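Local structure of PR domain zinc finger protein 2 (Homo sapiens, 2QPW) at residues F60-K66 against M87-A91; V19-V23 against P94-W99; W77-P82 against R121-Y125. The protein is a histone H3 lysine methyltransferase that uses S-adenosyl-L-methionine as methyl donor, represented here by its SET-related PR domain. All coordinates share one frame. Residue numbers count along the deposited sequence, not the author numbering.

Contact 1: F60-K66 against M87-A91; sequences FVGDKKK and MCIDA
An edge strand is held by alternating backbone pairs, and F60-K66 against M87-A91 is a compact example. Strands 63-65 and 87-90 run antiparallel, their axes 4.7 Å apart at 149°. D63 with D90 and K65 with C88 are hydrogen-bonded pairs: D63 N to D90 O 3.0 Å, D90 N to D63 O 2.9 Å, K65 N to C88 O 2.9 Å, C88 N to K65 O 2.8 Å. Between them K64 and I89 form a non-hydrogen-bonded pair, CA atoms 5.0 Å apart, and K64 CA makes a CA-H...O contact of 3.4 Å to C88 O. On the face of D63, C88 and D90, K65 (chi1 m, then all t) reaches a salt bridge, NZ to D90 OD2 2.9 Å. D90 OD2 also takes a salt bridge from K71, D90 OD1 a hydrogen bond with T92 OG1, and D63 OD2 a salt bridge from K96. F60 (chi1 t) brings CZ to 3.8 Å from A91 CB. Through their backbones M87 and I89 bond to V79 and W77 of strand 76-81, making 85-90 the central strand of a three-stranded antiparallel sheet of the SET fold.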
loop_
_atom_site.group_PDB
_atom_site.type_symbol
_atom_site.label_atom_id
_atom_site.label_comp_id
_atom_site.label_asym_id
_atom_site.label_seq_id
_atom_site.Cartn_x
_atom_site.Cartn_y
_atom_site.Cartn_z
ATOM N N PHE A 60 -7.990 -1.439 -3.712
ATOM C CA PHE A 60 -7.479 -0.090 -3.369
ATOM C C PHE A 60 -8.448 0.948 -3.928
ATOM O O PHE A 60 -8.773 0.900 -5.116
ATOM C CB PHE A 60 -6.047 0.078 -3.966
ATOM C CG PHE A 60 -5.350 1.395 -3.635
ATOM C CD1 PHE A 60 -4.310 1.423 -2.699
ATOM C CD2 PHE A 60 -5.678 2.585 -4.308
ATOM C CE1 PHE A 60 -3.635 2.632 -2.394
ATOM C CE2 PHE A 60 -5.005 3.802 -4.024
ATOM C CZ PHE A 60 -3.997 3.820 -3.042
ATOM N N VAL A 61 -8.893 1.911 -3.105
ATOM C CA VAL A 61 -9.779 3.005 -3.615
ATOM C C VAL A 61 -9.232 4.415 -3.320
ATOM O O VAL A 61 -8.380 4.590 -2.451
ATOM C CB VAL A 61 -11.278 2.891 -3.130
ATOM C CG1 VAL A 61 -11.836 1.452 -3.394
ATOM C CG2 VAL A 61 -11.413 3.282 -1.641
ATOM N N GLY A 62 -9.698 5.394 -4.087
ATOM C CA GLY A 62 -9.200 6.782 -3.948
ATOM C C GLY A 62 -9.944 7.684 -4.925
ATOM O O GLY A 62 -10.695 7.182 -5.753
ATOM N N ASP A 63 -9.745 9.004 -4.799
ATOM C CA ASP A 63 -10.371 10.002 -5.693
ATOM C C ASP A 63 -9.785 9.878 -7.111
ATOM O O ASP A 63 -8.578 9.726 -7.252
ATOM C CB ASP A 63 -10.099 11.425 -5.135
ATOM C CG ASP A 63 -11.066 11.853 -4.019
ATOM O OD1 ASP A 63 -12.087 11.156 -3.711
ATOM O OD2 ASP A 63 -10.814 12.953 -3.475
ATOM N N LYS A 64 -10.625 9.957 -8.140
ATOM C CA LYS A 64 -10.145 9.986 -9.555
ATOM C C LYS A 64 -9.660 11.403 -9.906
ATOM O O LYS A 64 -10.438 12.366 -9.781
ATOM C CB LYS A 64 -11.294 9.615 -10.501
ATOM C CG LYS A 64 -11.481 8.159 -10.695
ATOM C CD LYS A 64 -12.511 7.848 -11.810
ATOM C CE LYS A 64 -13.238 6.571 -11.391
ATOM N NZ LYS A 64 -13.825 5.836 -12.528
ATOM N N LYS A 65 -8.395 11.537 -10.297
ATOM C CA LYS A 65 -7.809 12.840 -10.637
ATOM C C LYS A 65 -6.906 12.709 -11.877
ATOM O O LYS A 65 -6.378 11.621 -12.164
ATOM C CB LYS A 65 -6.959 13.392 -9.481
ATOM C CG LYS A 65 -7.682 13.509 -8.115
ATOM C CD LYS A 65 -6.757 14.138 -7.096
ATOM C CE LYS A 65 -7.396 14.173 -5.723
ATOM N NZ LYS A 65 -6.442 14.773 -4.772
ATOM N N LYS A 66 -6.737 13.805 -12.622
ATOM C CA LYS A 66 -5.751 13.797 -13.732
ATOM C C LYS A 66 -4.330 13.802 -13.160
ATOM O O LYS A 66 -4.102 14.316 -12.059
ATOM C CB LYS A 66 -5.905 15.008 -14.657
ATOM C CG LYS A 66 -7.281 15.220 -15.233
ATOM C CD LYS A 66 -7.268 16.453 -16.140
ATOM C CE LYS A 66 -7.294 17.735 -15.302
ATOM N NZ LYS A 66 -7.018 18.911 -16.172
ATOM N N MET A 87 -6.316 7.784 -15.401
ATOM C CA MET A 87 -6.655 8.523 -14.213
ATOM C C MET A 87 -5.804 8.059 -13.016
ATOM O O MET A 87 -5.369 6.907 -12.983
ATOM C CB MET A 87 -8.184 8.435 -13.988
ATOM C CG MET A 87 -8.969 9.075 -15.265
ATOM S SD MET A 87 -8.864 10.877 -15.325
ATOM C CE MET A 87 -9.642 11.115 -13.867
ATOM N N CYS A 88 -5.490 8.975 -12.108
ATOM C CA CYS A 88 -4.820 8.605 -10.847
ATOM C C CYS A 88 -5.905 8.324 -9.819
ATOM O O CYS A 88 -6.889 9.082 -9.724
ATOM C CB CYS A 88 -3.940 9.749 -10.339
ATOM S SG CYS A 88 -2.576 10.128 -11.441
ATOM N N ILE A 89 -5.731 7.244 -9.050
ATOM C CA ILE A 89 -6.648 6.863 -7.958
ATOM C C ILE A 89 -5.910 7.270 -6.667
ATOM O O ILE A 89 -4.932 6.601 -6.289
ATOM C CB ILE A 89 -6.894 5.343 -8.018
ATOM C CG1 ILE A 89 -7.420 4.918 -9.412
ATOM C CG2 ILE A 89 -7.862 4.893 -6.900
ATOM C CD1 ILE A 89 -8.713 5.703 -9.917
ATOM N N ASP A 90 -6.330 8.384 -6.065
ATOM C CA ASP A 90 -5.508 9.107 -5.086
ATOM C C ASP A 90 -6.077 8.973 -3.665
ATOM O O ASP A 90 -7.183 9.467 -3.380
ATOM C CB ASP A 90 -5.443 10.603 -5.452
ATOM C CG ASP A 90 -4.476 11.383 -4.573
ATOM O OD1 ASP A 90 -3.670 10.758 -3.844
ATOM O OD2 ASP A 90 -4.499 12.640 -4.646
ATOM N N ALA A 91 -5.321 8.297 -2.797
ATOM C CA ALA A 91 -5.699 8.097 -1.395
ATOM C C ALA A 91 -4.798 8.913 -0.460
ATOM O O ALA A 91 -4.701 8.611 0.738
ATOM C CB ALA A 91 -5.668 6.589 -1.016
#

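Contact 2: V19-V23 against P94-W99; sequences VPEHV and PEKGNW
The start of a helix can pack on a loop through apolar side chains and bound water, as V19-V23 and P94-W99 do. P20 occupies the N-cap position of helix 21-25, and P94-K96 form a 3-10 turn with G97 N bonded to P94 O at 3.2 Å. The nearest CA pairs are P20-E95 (6.5 Å) and V23-N98 (5.4 Å). The proline rings meet with P20 CD 3.9 Å from P94 CB, and both touch Y102. V23, chi1 t, points at the loop, setting CG2 3.8 Å from G97 O and CG1 4.2 Å from W99 CB. The contact fastens the helix near the N-terminus onto the loop joining strands 85-90 and 104-119 of the SET-related fold. H22 takes chi1 p, so its ring swings over the turn: CE1 lies 3.4 Å from E95 OE1, and one water links H22 NE2 (3.0 Å), E95 O (2.9 Å) and G97 O (2.6 Å). Another joins V23 O and W99 N, 2.9 Å from each. The W99 indole (chi1 p) meets F57 edge-to-face.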
loop_
_atom_site.group_PDB
_atom_site.type_symbol
_atom_site.label_atom_id
_atom_site.label_comp_id
_atom_site.label_asym_id
_atom_site.label_seq_id
_atom_site.Cartn_x
_atom_site.Cartn_y
_atom_site.Cartn_z
ATOM N N VAL A 19 -5.733 7.650 12.266
ATOM C CA VAL A 19 -6.329 6.859 11.194
ATOM C C VAL A 19 -7.865 7.050 11.314
ATOM O O VAL A 19 -8.380 7.048 12.453
ATOM C CB VAL A 19 -5.962 5.377 11.341
ATOM C CG1 VAL A 19 -6.658 4.523 10.248
ATOM C CG2 VAL A 19 -4.430 5.204 11.311
ATOM N N PRO A 20 -8.576 7.245 10.177
ATOM C CA PRO A 20 -10.053 7.330 10.267
ATOM C C PRO A 20 -10.660 6.092 10.941
ATOM O O PRO A 20 -10.224 4.972 10.682
ATOM C CB PRO A 20 -10.495 7.403 8.796
ATOM C CG PRO A 20 -9.319 8.030 8.072
ATOM C CD PRO A 20 -8.102 7.443 8.787
ATOM N N GLU A 21 -11.674 6.285 11.803
ATOM C CA GLU A 21 -12.314 5.161 12.470
ATOM C C GLU A 21 -12.838 4.113 11.499
ATOM O O GLU A 21 -12.692 2.912 11.731
ATOM C CB GLU A 21 -13.473 5.639 13.378
ATOM C CG GLU A 21 -13.090 6.793 14.286
ATOM C CD GLU A 21 -12.356 6.341 15.542
ATOM O OE1 GLU A 21 -11.557 7.166 16.077
ATOM O OE2 GLU A 21 -12.580 5.197 16.011
ATOM N N HIS A 22 -13.469 4.537 10.400
ATOM C CA HIS A 22 -14.030 3.545 9.479
ATOM C C HIS A 22 -12.959 2.735 8.755
ATOM O O HIS A 22 -13.209 1.582 8.349
ATOM C CB HIS A 22 -15.027 4.164 8.455
ATOM C CG HIS A 22 -14.378 5.024 7.416
ATOM N ND1 HIS A 22 -14.058 6.346 7.634
ATOM C CD2 HIS A 22 -14.003 4.751 6.141
ATOM C CE1 HIS A 22 -13.506 6.850 6.547
ATOM N NE2 HIS A 22 -13.465 5.905 5.624
ATOM N N VAL A 23 -11.755 3.298 8.639
ATOM C CA VAL A 23 -10.652 2.536 8.031
ATOM C C VAL A 23 -10.183 1.384 8.937
ATOM O O VAL A 23 -10.005 0.226 8.484
ATOM C CB VAL A 23 -9.517 3.503 7.601
ATOM C CG1 VAL A 23 -8.288 2.728 7.204
ATOM C CG2 VAL A 23 -10.040 4.386 6.435
ATOM N N PRO A 94 -6.642 10.221 3.672
ATOM C CA PRO A 94 -7.090 8.862 4.048
ATOM C C PRO A 94 -8.618 8.668 4.170
ATOM O O PRO A 94 -9.096 7.531 4.101
ATOM C CB PRO A 94 -6.435 8.627 5.408
ATOM C CG PRO A 94 -6.166 9.962 5.967
ATOM C CD PRO A 94 -5.928 10.908 4.767
ATOM N N GLU A 95 -9.361 9.758 4.327
ATOM C CA GLU A 95 -10.831 9.723 4.248
ATOM C C GLU A 95 -11.379 9.254 2.898
ATOM O O GLU A 95 -12.560 8.890 2.798
ATOM C CB GLU A 95 -11.411 11.114 4.583
ATOM C CG GLU A 95 -11.133 11.556 6.038
ATOM C CD GLU A 95 -12.106 10.954 7.089
ATOM O OE1 GLU A 95 -13.033 10.181 6.760
ATOM O OE2 GLU A 95 -11.927 11.288 8.281
ATOM N N LYS A 96 -10.542 9.277 1.852
ATOM C CA LYS A 96 -10.955 8.904 0.500
ATOM C C LYS A 96 -10.487 7.497 0.141
ATOM O O LYS A 96 -10.785 7.008 -0.946
ATOM C CB LYS A 96 -10.403 9.899 -0.549
ATOM C CG LYS A 96 -10.896 11.383 -0.376
ATOM C CD LYS A 96 -12.416 11.509 -0.137
ATOM C CE LYS A 96 -12.836 12.980 0.020
ATOM N NZ LYS A 96 -12.650 13.694 -1.277
ATOM N N GLY A 97 -9.739 6.863 1.044
ATOM C CA GLY A 97 -9.198 5.502 0.799
ATOM C C GLY A 97 -9.567 4.474 1.875
ATOM O O GLY A 97 -10.513 4.680 2.659
ATOM N N ASN A 98 -8.879 3.332 1.867
ATOM C CA ASN A 98 -9.099 2.289 2.879
ATOM C C ASN A 98 -7.757 1.797 3.452
ATOM O O ASN A 98 -6.696 2.475 3.287
ATOM C CB ASN A 98 -9.964 1.126 2.358
ATOM C CG ASN A 98 -9.389 0.497 1.087
ATOM O OD1 ASN A 98 -8.168 0.342 0.952
ATOM N ND2 ASN A 98 -10.260 0.228 0.111
ATOM N N TRP A 99 -7.765 0.641 4.126
ATOM C CA TRP A 99 -6.512 0.232 4.803
ATOM C C TRP A 99 -5.332 -0.055 3.856
ATOM O O TRP A 99 -4.147 0.063 4.273
ATOM C CB TRP A 99 -6.736 -0.951 5.786
ATOM C CG TRP A 99 -7.072 -2.277 5.088
ATOM C CD1 TRP A 99 -8.338 -2.778 4.824
ATOM C CD2 TRP A 99 -6.140 -3.275 4.626
ATOM N NE1 TRP A 99 -8.230 -4.029 4.212
ATOM C CE2 TRP A 99 -6.895 -4.352 4.106
ATOM C CE3 TRP A 99 -4.713 -3.374 4.611
ATOM C CZ2 TRP A 99 -6.291 -5.500 3.561
ATOM C CZ3 TRP A 99 -4.131 -4.534 4.058
ATOM C CH2 TRP A 99 -4.906 -5.564 3.550
HETATM O O HOH W 1 -12.795 6.008 2.727
HETATM O O HOH W 2 -10.197 -0.147 5.581
#

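Contact 3: W77-P82 against R121-Y125; sequences WEVYYP and RAIYY
W77 (chi1 m, chi2 93°) lays its indole beneath I123, whose CG2 stands 4.0 Å from the centroid of the five-membered ring and only 4° off its normal, a CH-pi contact over the face. I123 is m at both chi angles, and its CG1 packs 3.8 Å from W77 CB and 3.9 Å from V79 CG2. At the indole edge, W77 NE1 donates to Y125 OH at 2.9 Å (155°), while W77 CZ2 lies 3.7 Å from Y125 CE1. Strands 77-81 and 122-125 approach no closer than 7.9 Å between axes, at 138°; the nearest CA pairs are W77-I123 (7.5 Å) and V79-R121 (6.7 Å). The two strands belong to different sheets, so this is face packing between two of the small sheets from which a SET domain is assembled, made by side chains instead of backbone pairing. R121, left-handed at phi 59° and psi 34°, closes the other end. V79 CG1 is 3.6 Å from R121 O, and Y81 OH 3.1 Å from the same oxygen. The extended R121 side chain lays its guanidinium face against P82, NH1 being 3.6 Å from P82 CG, while a water bridges Y80 O (2.5 Å) and R121 NH2 (2.7 Å).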
loop_
_atom_site.group_PDB
_atom_site.type_symbol
_atom_site.label_atom_id
_atom_site.label_comp_id
_atom_site.label_asym_id
_atom_site.label_seq_id
_atom_site.Cartn_x
_atom_site.Cartn_y
_atom_site.Cartn_z
ATOM N N TRP A 77 -2.366 4.972 -7.454
ATOM C CA TRP A 77 -2.128 4.068 -8.596
ATOM C C TRP A 77 -2.761 4.688 -9.853
ATOM O O TRP A 77 -3.719 5.471 -9.756
ATOM C CB TRP A 77 -2.733 2.669 -8.350
ATOM C CG TRP A 77 -1.949 1.895 -7.282
ATOM C CD1 TRP A 77 -2.219 1.847 -5.930
ATOM C CD2 TRP A 77 -0.792 1.075 -7.490
ATOM N NE1 TRP A 77 -1.272 1.071 -5.285
ATOM C CE2 TRP A 77 -0.391 0.580 -6.213
ATOM C CE3 TRP A 77 -0.027 0.730 -8.622
ATOM C CZ2 TRP A 77 0.734 -0.260 -6.045
ATOM C CZ3 TRP A 77 1.105 -0.111 -8.462
ATOM C CH2 TRP A 77 1.485 -0.567 -7.153
ATOM N N GLU A 78 -2.276 4.284 -11.025
ATOM C CA GLU A 78 -2.891 4.765 -12.297
ATOM C C GLU A 78 -3.723 3.677 -12.954
ATOM O O GLU A 78 -3.267 2.526 -13.065
ATOM C CB GLU A 78 -1.780 5.308 -13.226
ATOM C CG GLU A 78 -1.075 6.524 -12.573
ATOM C CD GLU A 78 0.071 7.075 -13.396
ATOM O OE1 GLU A 78 -0.223 7.720 -14.430
ATOM O OE2 GLU A 78 1.252 6.913 -12.972
ATOM N N VAL A 79 -4.952 4.019 -13.364
ATOM C CA VAL A 79 -5.878 3.040 -13.930
ATOM C C VAL A 79 -6.578 3.718 -15.100
ATOM O O VAL A 79 -6.966 4.872 -14.983
ATOM C CB VAL A 79 -6.974 2.608 -12.897
ATOM C CG1 VAL A 79 -8.000 1.688 -13.555
ATOM C CG2 VAL A 79 -6.293 1.900 -11.669
ATOM N N TYR A 80 -6.718 2.999 -16.202
ATOM C CA TYR A 80 -7.327 3.538 -17.439
ATOM C C TYR A 80 -8.829 3.334 -17.415
ATOM O O TYR A 80 -9.301 2.212 -17.134
ATOM C CB TYR A 80 -6.762 2.787 -18.662
ATOM C CG TYR A 80 -7.395 3.190 -19.989
ATOM C CD1 TYR A 80 -7.026 4.382 -20.606
ATOM C CD2 TYR A 80 -8.381 2.399 -20.591
ATOM C CE1 TYR A 80 -7.606 4.793 -21.815
ATOM C CE2 TYR A 80 -8.973 2.797 -21.841
ATOM C CZ TYR A 80 -8.570 3.988 -22.428
ATOM O OH TYR A 80 -9.128 4.401 -23.639
ATOM N N TYR A 81 -9.568 4.393 -17.776
ATOM C CA TYR A 81 -11.040 4.310 -17.937
ATOM C C TYR A 81 -11.453 4.679 -19.370
ATOM O O TYR A 81 -11.225 5.800 -19.797
ATOM C CB TYR A 81 -11.746 5.236 -16.923
ATOM C CG TYR A 81 -11.494 4.749 -15.505
ATOM C CD1 TYR A 81 -12.370 3.868 -14.882
ATOM C CD2 TYR A 81 -10.326 5.132 -14.823
ATOM C CE1 TYR A 81 -12.096 3.371 -13.583
ATOM C CE2 TYR A 81 -10.035 4.641 -13.555
ATOM C CZ TYR A 81 -10.928 3.770 -12.923
ATOM O OH TYR A 81 -10.623 3.282 -11.623
ATOM N N PRO A 82 -12.088 3.749 -20.087
ATOM C CA PRO A 82 -12.445 4.006 -21.513
ATOM C C PRO A 82 -13.230 5.300 -21.685
ATOM O O PRO A 82 -14.211 5.519 -20.961
ATOM C CB PRO A 82 -13.373 2.842 -21.851
ATOM C CG PRO A 82 -13.035 1.781 -20.885
ATOM C CD PRO A 82 -12.505 2.411 -19.644
ATOM N N ARG A 121 -11.158 -2.882 -13.313
ATOM C CA ARG A 121 -10.696 -1.498 -13.273
ATOM C C ARG A 121 -10.407 -0.982 -11.866
ATOM O O ARG A 121 -10.628 0.209 -11.566
ATOM C CB ARG A 121 -11.616 -0.539 -14.058
ATOM C CG ARG A 121 -11.962 -1.083 -15.441
ATOM C CD ARG A 121 -12.394 -0.005 -16.442
ATOM N NE ARG A 121 -12.815 -0.638 -17.692
ATOM C CZ ARG A 121 -11.994 -1.025 -18.677
ATOM N NH1 ARG A 121 -12.510 -1.591 -19.766
ATOM N NH2 ARG A 121 -10.678 -0.821 -18.616
ATOM N N ALA A 122 -9.916 -1.879 -11.014
ATOM C CA ALA A 122 -9.368 -1.495 -9.694
ATOM C C ALA A 122 -8.094 -2.270 -9.372
ATOM O O ALA A 122 -7.944 -3.427 -9.774
ATOM C CB ALA A 122 -10.414 -1.721 -8.577
ATOM N N ILE A 123 -7.219 -1.656 -8.578
ATOM C CA ILE A 123 -5.993 -2.320 -8.119
ATOM C C ILE A 123 -6.237 -3.186 -6.874
ATOM O O ILE A 123 -6.814 -2.703 -5.901
ATOM C CB ILE A 123 -4.889 -1.260 -7.853
ATOM C CG1 ILE A 123 -4.579 -0.502 -9.157
ATOM C CG2 ILE A 123 -3.618 -1.886 -7.246
ATOM C CD1 ILE A 123 -3.949 -1.358 -10.270
ATOM N N TYR A 124 -5.798 -4.444 -6.922
ATOM C CA TYR A 124 -5.749 -5.326 -5.741
ATOM C C TYR A 124 -4.271 -5.654 -5.469
ATOM O O TYR A 124 -3.429 -5.542 -6.376
ATOM C CB TYR A 124 -6.511 -6.628 -6.024
ATOM C CG TYR A 124 -8.014 -6.442 -6.138
ATOM C CD1 TYR A 124 -8.875 -6.866 -5.109
ATOM C CD2 TYR A 124 -8.578 -5.833 -7.268
ATOM C CE1 TYR A 124 -10.286 -6.678 -5.225
ATOM C CE2 TYR A 124 -9.963 -5.660 -7.390
ATOM C CZ TYR A 124 -10.809 -6.085 -6.354
ATOM O OH TYR A 124 -12.208 -5.913 -6.468
ATOM N N TYR A 125 -3.967 -6.089 -4.248
ATOM C CA TYR A 125 -2.598 -6.493 -3.872
ATOM C C TYR A 125 -2.641 -8.009 -3.647
ATOM O O TYR A 125 -3.569 -8.510 -2.965
ATOM C CB TYR A 125 -2.167 -5.814 -2.563
ATOM C CG TYR A 125 -1.888 -4.307 -2.614
ATOM C CD1 TYR A 125 -1.820 -3.605 -3.840
ATOM C CD2 TYR A 125 -1.667 -3.591 -1.441
ATOM C CE1 TYR A 125 -1.518 -2.223 -3.870
ATOM C CE2 TYR A 125 -1.366 -2.225 -1.460
ATOM C CZ TYR A 125 -1.303 -1.553 -2.686
ATOM O OH TYR A 125 -0.990 -0.209 -2.677
HETATM O O HOH W 3 -8.688 -0.216 -16.937
#

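The three contacts illustrate how chemistry follows position in a fold. Each has a buried part (I89 and D90 in contact 1, P20 and V23 in contact 2, V79 and I123 in contact 3) and an exposed one (K64, H22 and R121 respectively). Contact 1 joins neighbours within one sheet, so main-chain bonds dominate. Contact 3 rests on strand 76-81 of that same sheet but faces a second one, and side chains take over. The two connect through I89 N to W77 O and F60 N to I123 O, each 2.8 Å and probably a hydrogen bond. Contact 2, between helix and loop, relies on apolar packing and water. It meets contact 1 through the D63 OD2 to K96 NZ salt bridge (3.0 Å) but does not touch contact 3.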